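Local coordinates for protein LBCATS-a (Synthetic construct, PDB 5EY5) that probably works as the alpha chain of tryptophan synthase, a TIM-barrel lyase that releases indole from indole-3-glycerol phosphate, and binds sn-glycerol-3-phosphate, at residues P57-P62 and L100-P105; T76-V81 and F107-E112; L131-A136 and L150-A155. All coordinates share one frame; numbering follows the deposited sequence.

Contact 1: residues P57-P62 and L100-P105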
loop_
_atom_site.group_PDB
_atom_site.type_symbol
_atom_site.label_atom_id
_atom_site.label_comp_id
_atom_site.label_asym_id
_atom_site.label_seq_id
_atom_site.Cartn_x
_atom_site.Cartn_y
_atom_site.Cartn_z
ATOM N N PRO A 57 -7.387 -29.982 15.684
ATOM C CA PRO A 57 -8.631 -30.741 15.863
ATOM C C PRO A 57 -9.861 -29.966 15.401
ATOM O O PRO A 57 -10.513 -29.274 16.193
ATOM C CB PRO A 57 -8.647 -30.998 17.371
ATOM C CG PRO A 57 -7.967 -29.786 17.940
ATOM C CD PRO A 57 -6.911 -29.379 16.939
ATOM N N LEU A 58 -10.182 -30.112 14.109
ATOM C CA LEU A 58 -11.223 -29.340 13.429
ATOM C C LEU A 58 -12.590 -29.435 14.104
ATOM O O LEU A 58 -13.410 -28.516 13.959
ATOM C CB LEU A 58 -11.318 -29.831 11.980
ATOM C CG LEU A 58 -12.044 -29.154 10.825
ATOM C CD1 LEU A 58 -11.409 -27.814 10.484
ATOM C CD2 LEU A 58 -12.019 -30.081 9.610
ATOM N N ALA A 59 -12.857 -30.521 14.832
ATOM C CA ALA A 59 -14.193 -30.828 15.325
ATOM C C ALA A 59 -14.362 -30.581 16.823
ATOM O O ALA A 59 -15.418 -30.910 17.376
ATOM C CB ALA A 59 -14.549 -32.282 14.996
ATOM N N ASP A 60 -13.372 -29.995 17.496
ATOM C CA ASP A 60 -13.414 -29.852 18.945
ATOM C C ASP A 60 -13.586 -28.399 19.382
ATOM O O ASP A 60 -13.027 -27.480 18.773
ATOM C CB ASP A 60 -12.158 -30.447 19.564
ATOM C CG ASP A 60 -12.199 -31.957 19.567
ATOM O OD1 ASP A 60 -13.079 -32.502 20.268
ATOM O OD2 ASP A 60 -11.383 -32.596 18.868
ATOM N N GLY A 61 -14.399 -28.203 20.437
ATOM C CA GLY A 61 -14.528 -26.916 21.066
ATOM C C GLY A 61 -13.310 -26.580 21.917
ATOM O O GLY A 61 -12.358 -27.366 22.022
ATOM N N PRO A 62 -13.341 -25.404 22.548
ATOM C CA PRO A 62 -12.138 -24.913 23.248
ATOM C C PRO A 62 -11.629 -25.836 24.347
ATOM O O PRO A 62 -10.416 -25.991 24.501
ATOM C CB PRO A 62 -12.603 -23.564 23.821
ATOM C CG PRO A 62 -13.784 -23.172 22.977
ATOM C CD PRO A 62 -14.458 -24.446 22.610
ATOM N N LEU A 100 -10.245 -41.995 19.698
ATOM C CA LEU A 100 -10.826 -40.928 18.898
ATOM C C LEU A 100 -9.647 -40.143 18.357
ATOM O O LEU A 100 -8.868 -39.561 19.123
ATOM C CB LEU A 100 -11.784 -40.062 19.724
ATOM C CG LEU A 100 -12.596 -38.976 19.010
ATOM C CD1 LEU A 100 -13.849 -38.642 19.825
ATOM C CD2 LEU A 100 -11.745 -37.724 18.762
ATOM N N THR A 101 -9.450 -40.203 17.048
ATOM C CA THR A 101 -8.256 -39.602 16.482
ATOM C C THR A 101 -8.623 -38.976 15.153
ATOM O O THR A 101 -9.420 -39.538 14.409
ATOM C CB THR A 101 -7.121 -40.629 16.296
ATOM O OG1 THR A 101 -6.004 -40.012 15.634
ATOM C CG2 THR A 101 -7.577 -41.836 15.487
ATOM N N TYR A 102 -8.076 -37.793 14.882
ATOM C CA TYR A 102 -8.134 -37.264 13.531
ATOM C C TYR A 102 -7.324 -38.150 12.597
ATOM O O TYR A 102 -6.540 -38.995 13.027
ATOM C CB TYR A 102 -7.655 -35.816 13.524
ATOM C CG TYR A 102 -8.652 -34.960 14.262
ATOM C CD1 TYR A 102 -8.644 -34.898 15.646
ATOM C CD2 TYR A 102 -9.648 -34.282 13.578
ATOM C CE1 TYR A 102 -9.583 -34.144 16.329
ATOM C CE2 TYR A 102 -10.589 -33.526 14.249
ATOM C CZ TYR A 102 -10.549 -33.461 15.625
ATOM O OH TYR A 102 -11.475 -32.706 16.293
ATOM N N TYR A 103 -7.540 -37.951 11.292
ATOM C CA TYR A 103 -7.069 -38.898 10.300
ATOM C C TYR A 103 -5.580 -38.766 10.017
ATOM O O TYR A 103 -4.906 -39.770 9.777
ATOM C CB TYR A 103 -7.852 -38.707 9.002
ATOM C CG TYR A 103 -7.618 -39.807 8.022
ATOM C CD1 TYR A 103 -7.783 -41.128 8.401
ATOM C CD2 TYR A 103 -7.236 -39.536 6.712
ATOM C CE1 TYR A 103 -7.574 -42.147 7.514
ATOM C CE2 TYR A 103 -7.024 -40.561 5.812
ATOM C CZ TYR A 103 -7.201 -41.863 6.226
ATOM O OH TYR A 103 -7.009 -42.903 5.350
ATOM N N ASN A 104 -5.044 -37.551 9.989
ATOM C CA ASN A 104 -3.646 -37.438 9.599
ATOM C C ASN A 104 -2.679 -38.163 10.527
ATOM O O ASN A 104 -1.646 -38.640 10.027
ATOM C CB ASN A 104 -3.210 -35.979 9.466
ATOM C CG ASN A 104 -1.948 -35.871 8.675
ATOM O OD1 ASN A 104 -1.924 -36.275 7.525
ATOM N ND2 ASN A 104 -0.878 -35.362 9.278
ATOM N N PRO A 105 -2.877 -38.229 11.849
ATOM C CA PRO A 105 -1.973 -39.086 12.642
ATOM C C PRO A 105 -2.059 -40.549 12.240
ATOM O O PRO A 105 -1.040 -41.245 12.202
ATOM C CB PRO A 105 -2.448 -38.854 14.086
ATOM C CG PRO A 105 -2.936 -37.460 14.063
ATOM C CD PRO A 105 -3.654 -37.326 12.712
#

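Contact 2: residues T76-V81 and F107-E112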
loop_
_atom_site.group_PDB
_atom_site.type_symbol
_atom_site.label_atom_id
_atom_site.label_comp_id
_atom_site.label_asym_id
_atom_site.label_seq_id
_atom_site.Cartn_x
_atom_site.Cartn_y
_atom_site.Cartn_z
ATOM N N THR A 76 2.750 -36.540 24.252
ATOM C CA THR A 76 1.892 -37.656 23.867
ATOM C C THR A 76 2.070 -37.987 22.390
ATOM O O THR A 76 2.030 -37.100 21.532
ATOM C CB THR A 76 0.432 -37.309 24.166
ATOM O OG1 THR A 76 0.309 -37.026 25.567
ATOM C CG2 THR A 76 -0.529 -38.452 23.794
ATOM N N THR A 77 2.293 -39.265 22.098
ATOM C CA THR A 77 2.313 -39.774 20.731
ATOM C C THR A 77 1.408 -40.994 20.650
ATOM O O THR A 77 1.007 -41.559 21.671
ATOM C CB THR A 77 3.722 -40.174 20.280
ATOM O OG1 THR A 77 4.182 -41.260 21.094
ATOM C CG2 THR A 77 4.700 -38.992 20.379
ATOM N N LEU A 78 1.082 -41.397 19.419
ATOM C CA LEU A 78 0.301 -42.614 19.219
ATOM C C LEU A 78 0.970 -43.800 19.895
ATOM O O LEU A 78 0.345 -44.522 20.678
ATOM C CB LEU A 78 0.114 -42.887 17.729
ATOM C CG LEU A 78 -1.198 -42.420 17.122
ATOM C CD1 LEU A 78 -1.274 -42.834 15.666
ATOM C CD2 LEU A 78 -2.355 -43.010 17.926
ATOM N N ASP A 79 2.257 -44.000 19.619
ATOM C CA ASP A 79 2.986 -45.111 20.225
ATOM C C ASP A 79 2.888 -45.107 21.746
ATOM O O ASP A 79 2.838 -46.176 22.364
ATOM C CB ASP A 79 4.458 -45.075 19.797
ATOM C CG ASP A 79 4.673 -45.608 18.388
ATOM O OD1 ASP A 79 4.032 -46.620 18.030
ATOM O OD2 ASP A 79 5.484 -45.018 17.643
ATOM N N LYS A 80 2.856 -43.921 22.366
ATOM C CA LYS A 80 2.803 -43.846 23.826
ATOM C C LYS A 80 1.413 -44.193 24.363
ATOM O O LYS A 80 1.287 -44.788 25.437
ATOM C CB LYS A 80 3.227 -42.451 24.294
ATOM C CG LYS A 80 4.740 -42.223 24.279
ATOM C CD LYS A 80 5.092 -40.757 24.502
ATOM C CE LYS A 80 6.582 -40.510 24.357
ATOM N NZ LYS A 80 6.908 -39.052 24.324
ATOM N N VAL A 81 0.359 -43.822 23.647
ATOM C CA VAL A 81 -0.974 -44.206 24.100
ATOM C C VAL A 81 -1.173 -45.711 23.925
ATOM O O VAL A 81 -1.769 -46.374 24.785
ATOM C CB VAL A 81 -2.045 -43.376 23.366
ATOM C CG1 VAL A 81 -3.443 -43.568 24.024
ATOM C CG2 VAL A 81 -1.649 -41.895 23.392
ATOM N N PHE A 107 -3.197 -41.741 9.108
ATOM C CA PHE A 107 -2.363 -41.578 7.933
ATOM C C PHE A 107 -1.016 -41.139 8.506
ATOM O O PHE A 107 -0.949 -40.715 9.651
ATOM C CB PHE A 107 -3.011 -40.570 6.983
ATOM C CG PHE A 107 -2.597 -40.708 5.547
ATOM C CD1 PHE A 107 -3.379 -41.427 4.655
ATOM C CD2 PHE A 107 -1.444 -40.120 5.094
ATOM C CE1 PHE A 107 -3.011 -41.546 3.340
ATOM C CE2 PHE A 107 -1.068 -40.236 3.785
ATOM C CZ PHE A 107 -1.850 -40.953 2.901
ATOM N N ARG A 108 0.065 -41.367 7.805
ATOM C CA ARG A 108 1.340 -41.022 8.439
ATOM C C ARG A 108 1.841 -42.162 9.313
ATOM O O ARG A 108 2.922 -42.686 9.056
ATOM C CB ARG A 108 1.251 -39.749 9.308
ATOM C CG ARG A 108 2.626 -39.193 9.729
ATOM C CD ARG A 108 3.432 -38.953 8.488
ATOM N NE ARG A 108 4.837 -38.632 8.750
ATOM C CZ ARG A 108 5.824 -39.527 8.791
ATOM N NH1 ARG A 108 5.573 -40.818 8.617
ATOM N NH2 ARG A 108 7.067 -39.130 9.021
ATOM N N TYR A 109 1.082 -42.538 10.359
ATOM C CA TYR A 109 1.419 -43.766 11.076
ATOM C C TYR A 109 1.455 -44.937 10.113
ATOM O O TYR A 109 2.377 -45.759 10.152
ATOM C CB TYR A 109 0.420 -44.056 12.206
ATOM C CG TYR A 109 0.909 -45.124 13.189
ATOM C CD1 TYR A 109 1.557 -44.764 14.372
ATOM C CD2 TYR A 109 0.736 -46.482 12.928
ATOM C CE1 TYR A 109 2.008 -45.717 15.281
ATOM C CE2 TYR A 109 1.184 -47.449 13.836
ATOM C CZ TYR A 109 1.816 -47.056 15.012
ATOM O OH TYR A 109 2.295 -47.995 15.906
ATOM N N GLY A 110 0.475 -44.999 9.211
ATOM C CA GLY A 110 0.340 -46.091 8.270
ATOM C C GLY A 110 -0.977 -46.756 8.594
ATOM O O GLY A 110 -1.154 -47.233 9.716
ATOM N N ILE A 111 -1.916 -46.765 7.644
ATOM C CA ILE A 111 -3.297 -47.132 7.964
ATOM C C ILE A 111 -3.365 -48.563 8.489
ATOM O O ILE A 111 -3.871 -48.824 9.590
ATOM C CB ILE A 111 -4.198 -46.952 6.729
ATOM C CG1 ILE A 111 -4.344 -45.467 6.385
ATOM C CG2 ILE A 111 -5.542 -47.573 6.963
ATOM C CD1 ILE A 111 -5.107 -45.226 5.100
ATOM N N GLU A 112 -2.875 -49.513 7.693
ATOM C CA GLU A 112 -2.929 -50.910 8.107
ATOM C C GLU A 112 -2.044 -51.143 9.324
ATOM O O GLU A 112 -2.418 -51.880 10.244
ATOM C CB GLU A 112 -2.521 -51.814 6.945
ATOM C CG GLU A 112 -1.264 -51.358 6.214
ATOM C CD GLU A 112 -0.027 -52.147 6.616
ATOM O OE1 GLU A 112 1.084 -51.787 6.169
ATOM O OE2 GLU A 112 -0.166 -53.130 7.376
#

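Contact 3: residues L131-A136 and L150-A155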
loop_
_atom_site.group_PDB
_atom_site.type_symbol
_atom_site.label_atom_id
_atom_site.label_comp_id
_atom_site.label_asym_id
_atom_site.label_seq_id
_atom_site.Cartn_x
_atom_site.Cartn_y
_atom_site.Cartn_z
ATOM N N LEU A 131 -13.268 -38.033 8.885
ATOM C CA LEU A 131 -13.229 -39.077 7.857
ATOM C C LEU A 131 -14.630 -39.568 7.503
ATOM O O LEU A 131 -15.164 -40.474 8.160
ATOM C CB LEU A 131 -12.364 -40.250 8.320
ATOM C CG LEU A 131 -12.048 -41.305 7.251
ATOM C CD1 LEU A 131 -11.181 -40.717 6.148
ATOM C CD2 LEU A 131 -11.408 -42.547 7.849
ATOM N N PRO A 132 -15.265 -39.016 6.475
ATOM C CA PRO A 132 -16.571 -39.533 6.061
ATOM C C PRO A 132 -16.432 -40.883 5.378
ATOM O O PRO A 132 -15.347 -41.239 4.890
ATOM C CB PRO A 132 -17.096 -38.459 5.091
ATOM C CG PRO A 132 -15.902 -37.727 4.636
ATOM C CD PRO A 132 -14.909 -37.773 5.765
ATOM N N PRO A 133 -17.503 -41.680 5.357
ATOM C CA PRO A 133 -17.483 -42.932 4.578
ATOM C C PRO A 133 -16.841 -42.833 3.199
ATOM O O PRO A 133 -16.066 -43.721 2.833
ATOM C CB PRO A 133 -18.976 -43.278 4.490
ATOM C CG PRO A 133 -19.492 -42.869 5.860
ATOM C CD PRO A 133 -18.721 -41.574 6.186
ATOM N N GLU A 134 -17.127 -41.785 2.421
ATOM C CA GLU A 134 -16.590 -41.731 1.065
ATOM C C GLU A 134 -15.062 -41.709 1.044
ATOM O O GLU A 134 -14.462 -42.073 0.026
ATOM C CB GLU A 134 -17.154 -40.523 0.310
ATOM C CG GLU A 134 -18.662 -40.339 0.455
ATOM C CD GLU A 134 -19.034 -39.538 1.695
ATOM O OE1 GLU A 134 -19.376 -38.345 1.555
ATOM O OE2 GLU A 134 -18.969 -40.095 2.810
ATOM N N GLU A 135 -14.424 -41.312 2.140
ATOM C CA GLU A 135 -12.970 -41.296 2.244
ATOM C C GLU A 135 -12.426 -42.418 3.121
ATOM O O GLU A 135 -11.203 -42.528 3.277
ATOM C CB GLU A 135 -12.493 -39.953 2.811
ATOM C CG GLU A 135 -13.168 -38.727 2.225
ATOM C CD GLU A 135 -12.711 -38.442 0.810
ATOM O OE1 GLU A 135 -11.938 -39.258 0.266
ATOM O OE2 GLU A 135 -13.118 -37.404 0.245
ATOM N N ALA A 136 -13.295 -43.243 3.705
ATOM C CA ALA A 136 -12.890 -44.212 4.715
ATOM C C ALA A 136 -12.668 -45.617 4.157
ATOM O O ALA A 136 -12.487 -46.555 4.935
ATOM C CB ALA A 136 -13.928 -44.260 5.836
ATOM N N LEU A 150 -15.326 -49.366 13.496
ATOM C CA LEU A 150 -15.203 -48.010 12.981
ATOM C C LEU A 150 -16.530 -47.311 13.258
ATOM O O LEU A 150 -17.545 -47.613 12.621
ATOM C CB LEU A 150 -14.861 -48.039 11.493
ATOM C CG LEU A 150 -14.191 -46.817 10.883
ATOM C CD1 LEU A 150 -13.989 -47.044 9.394
ATOM C CD2 LEU A 150 -15.022 -45.580 11.139
ATOM N N ILE A 151 -16.530 -46.400 14.221
ATOM C CA ILE A 151 -17.740 -45.702 14.635
ATOM C C ILE A 151 -17.864 -44.399 13.855
ATOM O O ILE A 151 -16.986 -43.530 13.942
ATOM C CB ILE A 151 -17.716 -45.428 16.141
ATOM C CG1 ILE A 151 -17.643 -46.757 16.908
ATOM C CG2 ILE A 151 -18.923 -44.573 16.537
ATOM C CD1 ILE A 151 -16.521 -46.818 17.911
ATOM N N PHE A 152 -18.957 -44.249 13.103
ATOM C CA PHE A 152 -19.189 -43.038 12.317
ATOM C C PHE A 152 -20.224 -42.141 12.994
ATOM O O PHE A 152 -21.150 -42.622 13.657
ATOM C CB PHE A 152 -19.652 -43.385 10.896
ATOM C CG PHE A 152 -18.558 -43.929 10.005
ATOM C CD1 PHE A 152 -18.449 -45.287 9.766
ATOM C CD2 PHE A 152 -17.645 -43.074 9.401
ATOM C CE1 PHE A 152 -17.452 -45.784 8.940
ATOM C CE2 PHE A 152 -16.643 -43.563 8.568
ATOM C CZ PHE A 152 -16.540 -44.914 8.338
ATOM N N LEU A 153 -20.052 -40.824 12.817
ATOM C CA LEU A 153 -20.952 -39.816 13.377
ATOM C C LEU A 153 -22.100 -39.499 12.428
ATOM O O LEU A 153 -21.933 -39.471 11.202
ATOM C CB LEU A 153 -20.211 -38.513 13.684
ATOM C CG LEU A 153 -19.334 -38.456 14.930
ATOM C CD1 LEU A 153 -18.494 -39.708 15.013
ATOM C CD2 LEU A 153 -18.436 -37.198 14.898
ATOM N N VAL A 154 -23.265 -39.242 13.010
ATOM C CA VAL A 154 -24.441 -38.788 12.281
ATOM C C VAL A 154 -24.889 -37.489 12.923
ATOM O O VAL A 154 -25.040 -37.415 14.151
ATOM C CB VAL A 154 -25.569 -39.832 12.296
ATOM C CG1 VAL A 154 -26.793 -39.294 11.540
ATOM C CG2 VAL A 154 -25.084 -41.122 11.669
ATOM N N ALA A 155 -25.070 -36.491 12.124
ATOM C CA ALA A 155 -25.392 -35.167 12.616
ATOM C C ALA A 155 -26.850 -34.834 12.353
ATOM O O ALA A 155 -27.485 -35.405 11.460
ATOM C CB ALA A 155 -24.492 -34.121 11.952
#

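Contact 1: residues P57-P62 and L100-P105
Pro57 and Tyr102 bring their CA atoms to 6.9 Å, where a type I turn from Pro57 to Asp60 meets the loop that leads into helix 103-109. The Tyr102 side chain carries almost the whole contact. Its CG lies anti to its own carbonyl carbon (chi1 -68°), which sends the ring out to the turn. Pro57 lies over one ring face: its CA makes a CH-pi contact 3.7 Å from the ring centroid, offset toward the rim. Pro57 CB also closes on Tyr102 CE1 at 3.4 Å.

The hydroxyl sits against the turn and is held by two bonds. It accepts from the backbone, with Ala59 N at 3.0 Å from Tyr102 OH. It donates to Asp60, with Tyr102 OH at 2.6 Å from Asp60 OD2. That oxygen lies in the plane of the ring, at its edge. Seen from Asp60, the hydroxyl arrives from above the carboxylate plane, 52° out of it. The turn is closed by Asp60 N to Pro57 O, 3.2 Å. Asp60 OD1 is bonded to Thr183 OG1, so both carboxylate oxygens have partners. A phenylalanine in place of Tyr102 would probably leave Ala59 N and Asp60 OD2 without this mate and the Asp60 carboxylate freer to turn.

Leu100, just before this loop, touches the bound sn-glycerol-3-phosphate. Pro57 O also accepts from a basic side chain of another protein chain. Gripping both a turn N-H and the carboxylate, the buried phenol is likely to hold Asp60, together with Thr183, in place near the ligand.

Contact 2: residues T76-V81 and F107-E112
Tyr109 meets Leu78 and Asp79, two residues of the first turn of helix 78-91. The apolar part is Leu78 CD1 against Tyr109 CD1 at 3.7 Å. Leu78 CB also lies near that ring atom, at 4.1 Å. The two side chains pass at a slant. The polar part is at the far end of the ring. Tyr109 OH donates to Asp79 OD1 over 3.1 Å. The oxygen lies at the ring edge, in the ring plane. The hydroxyl meets OD1 on its syn side, 23° out of the carboxylate plane, and the carboxylate and ring planes are turned 59° apart. Tyr109 CG lies anti to the backbone N (chi1 -166°), and this carries the ring across to helix 78-91.

Further out, the start of that helix is fixed by Thr77. Its OG1 accepts from Lys80 N at 3.2 Å, an N-cap bond. Val81 N bonds to Thr77 O at 3.1 Å. The helix N-terminus would be expected to favour the negative charge of Asp79.

On the other side, Gly110 ends the helix that holds Tyr109. Its positive phi suits glycine, because a CB would be jammed against the carbonyl oxygen of Tyr109. The same residue is the N-cap of helix 111-121. Arg113 from this next helix makes a cation-pi contact with the Tyr109 ring and bonds to Tyr109 O. Phe114 and Ile52 also touch Leu78.

The contact joins the start of helix 78-91, which precedes strand 97-100, to the turn between helices 103-109 and 111-121, which follow that strand. Such packing between helices that connect the strands of a closed parallel barrel belongs to the TIM-barrel fold.

Contact 3: residues L131-A136 and L150-A155
Phe152 is the main residue of 150-155 to touch the loop 131-136. Before it, Leu150 points toward the loop, and its CD2 lies 3.2 Å above one face of the Phe152 ring, near the rim. Leu150 also packs on Ala140 of helix 137-146.

At Phe152 the contact is made. CG lies anti to the carbonyl carbon (chi1 -73°), and the ring reaches into the loop. Pro133 covers the face opposite Leu150. Its CG makes a CH-pi contact 4.1 Å from the ring centroid, 18° off the ring normal, and its CD lies 3.7 Å from Phe152 CD2. Two groups meet the ring edge in its plane. Ala136 CB touches Phe152 CZ at 3.7 Å, and Leu131 O approaches Phe152 CE2 at 3.4 Å. Ile166 of helix 160-169 packs on the ring as well. Two residues on, Val154 packs on Ile163 of the same helix.

The loop has its own bonds. Glu135 N reaches Pro132 O at 2.9 Å, and Ala136 N reaches Pro133 O at the same distance. Ala136 is the N-cap of helix 137-146. The contact thus joins strand 149-154 of the barrel to the loop that follows strand 125-127.

With a leucine and a proline on its two faces and two contacts at its edge, the buried ring is likely to be held in one orientation by shape rather than by hydrogen bonds.

Contacts 1 and 2 share helix 103-109, and their centres lie 14 Å apart. They touch where Pro105 O meets Leu78 CD1 at 3.8 Å. The centre of contact 3 lies 13 Å from that of contact 1 and 19 Å from that of contact 2. Tyr103 bridges contacts 1 and 3, with its CE1 3.9 Å from Leu131 CD2. Contacts 2 and 3 do not touch: their nearest atoms are about 7 Å apart. Closeness to the ligand differs. The Asp60 side chain in contact 1 is about 5 Å from sn-glycerol-3-phosphate, while the Phe152 side chain in contact 3 is about 13 Å away. Contact 1 therefore borders the pocket, whereas contacts 2 and 3 belong to the surrounding barrel framework.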